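Local coordinates for AB hydrolase-1 domain-containing protein (Parabacteroides distasonis, PDB 4Q34) that probably hydrolyses ester bonds, as a member of the alpha/beta hydrolase family, at the interface of chains A and B. Coordinates in Å, arbitrary orientation; residue numbers count along the deposited sequence, not the author numbering. Chains: chain A/B, Uncharacterized protein.

The interface of chains A and B. Residues chain A 11-15, 35; chain B 60, 63-64, 139.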
# COMPACT_ATOMS: atom_id res chain seq x y z
N GLN A 11 -4.41 2.09 -15.43
CA GLN A 11 -4.11 1.70 -14.04
C GLN A 11 -4.31 2.85 -13.11
O GLN A 11 -4.19 4.00 -13.50
CB GLN A 11 -2.69 1.11 -13.91
CG GLN A 11 -1.59 2.14 -14.13
CD GLN A 11 -0.20 1.61 -13.83
OE1 GLN A 11 0.07 0.41 -14.00
NE2 GLN A 11 0.69 2.50 -13.47
N GLY A 12 -4.51 2.53 -11.84
CA GLY A 12 -4.72 3.58 -10.89
C GLY A 12 -5.09 3.02 -9.53
O GLY A 12 -4.99 1.81 -9.30
N SER A 13 -5.52 3.91 -8.65
CA SER A 13 -5.84 3.51 -7.28
C SER A 13 -6.95 4.40 -6.74
O SER A 13 -7.20 5.51 -7.23
CB SER A 13 -4.62 3.63 -6.39
OG SER A 13 -4.15 4.98 -6.31
N PHE A 14 -7.62 3.89 -5.74
CA PHE A 14 -8.72 4.65 -5.10
C PHE A 14 -9.05 4.03 -3.77
O PHE A 14 -8.73 2.88 -3.54
CB PHE A 14 -9.98 4.68 -6.00
CG PHE A 14 -10.47 3.33 -6.46
CD1 PHE A 14 -11.41 2.61 -5.71
CD2 PHE A 14 -10.03 2.78 -7.65
CE1 PHE A 14 -11.91 1.40 -6.13
CE2 PHE A 14 -10.53 1.56 -8.09
CZ PHE A 14 -11.45 0.84 -7.32
N ALA A 15 -9.70 4.81 -2.91
CA ALA A 15 -10.31 4.29 -1.72
C ALA A 15 -11.75 3.92 -2.06
O ALA A 15 -12.38 4.55 -2.92
CB ALA A 15 -10.33 5.33 -0.61
N TYR A 35 -8.33 0.22 0.40
CA TYR A 35 -7.51 0.82 -0.63
C TYR A 35 -7.36 -0.19 -1.77
O TYR A 35 -7.18 -1.37 -1.52
CB TYR A 35 -6.13 1.21 -0.12
CG TYR A 35 -5.11 1.49 -1.22
CD1 TYR A 35 -4.32 0.48 -1.70
CD2 TYR A 35 -4.94 2.76 -1.74
CE1 TYR A 35 -3.37 0.71 -2.68
CE2 TYR A 35 -3.99 3.02 -2.73
CZ TYR A 35 -3.19 1.98 -3.19
OH TYR A 35 -2.25 2.19 -4.18
N LYS B 60 -0.02 7.04 -2.43
CA LYS B 60 -1.17 7.63 -3.12
C LYS B 60 -1.00 9.11 -3.50
O LYS B 60 -1.57 9.56 -4.49
CB LYS B 60 -2.42 7.40 -2.26
CG LYS B 60 -3.77 7.84 -2.78
CD LYS B 60 -4.08 7.47 -4.18
CE LYS B 60 -5.56 7.17 -4.39
NZ LYS B 60 -6.15 7.98 -5.44
N GLU B 63 -0.16 8.78 -7.01
CA GLU B 63 -0.97 7.88 -7.81
C GLU B 63 -2.18 8.65 -8.41
O GLU B 63 -2.10 9.84 -8.68
CB GLU B 63 -1.40 6.68 -6.97
CG GLU B 63 -0.23 5.92 -6.38
CD GLU B 63 -0.60 4.86 -5.33
OE1 GLU B 63 -1.81 4.66 -5.07
OE2 GLU B 63 0.34 4.18 -4.79
N THR B 64 -3.29 7.97 -8.62
CA THR B 64 -4.49 8.63 -9.12
C THR B 64 -4.83 9.82 -8.24
O THR B 64 -4.77 9.74 -6.99
CB THR B 64 -5.69 7.64 -9.18
OG1 THR B 64 -5.28 6.45 -9.89
CG2 THR B 64 -6.86 8.24 -9.87
N GLN B 139 -12.27 11.15 -1.44
CA GLN B 139 -11.02 10.52 -1.80
C GLN B 139 -9.81 11.15 -1.15
O GLN B 139 -8.90 10.45 -0.71
CB GLN B 139 -10.79 10.49 -3.32
CG GLN B 139 -11.69 9.52 -4.07
CD GLN B 139 -11.53 8.08 -3.64
OE1 GLN B 139 -10.44 7.56 -3.61
NE2 GLN B 139 -12.62 7.45 -3.28
O HOH W 1 -4.80 6.64 -12.58
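At the edge of the A:Tyr35 ring, in its plane, lies OE1 of B:Glu63; the two side chains meet tip to tip, ring and carboxylate turned 46° apart. The flat amide of B:Gln139 meets strand 10-16 with its polar edge: OE1 takes the A:Ala15 N-H on a lone pair at 2.9 Å, while NE2 donates to A:Ala15 O, which lies near the plane of the glutamine amide, though NE2 itself sits above the alanine's carbonyl plane. Glutamine suits this place because one amide both accepts and donates, as a neighbouring strand would; its chain bends at chi2 (-60°) to present both atoms. B:Glu63, extended beyond CG, lets OE1 serve two hydroxyls, accepting from the phenol OH of A:Tyr35 at 2.7 Å on the carboxylate's syn lone pair and from OG of A:Ser13 on the anti one. An alanine in place of B:Glu63 would remove this shared acceptor and would probably leave both hydroxyls poorly paired at the interface. A:Ser13 is short enough to keep its hydroxyl close to the backbone, OG between backbone N and carbonyl carbon (chi1 62°). A threonine hydroxyl suits the next position: B:Thr64 OG1 accepts the A:Ser13 N-H at 2.8 Å and still pairs with a water shared with A:Gln11 O. Twofold symmetry repeats the patch, though the dimer may not be biological. Lysine is long enough to span two carbonyls: bent back, NZ of B:Lys60 joins B:Thr64 O and donates to A:Ser13 O at 3.2 Å from above the carbonyl plane.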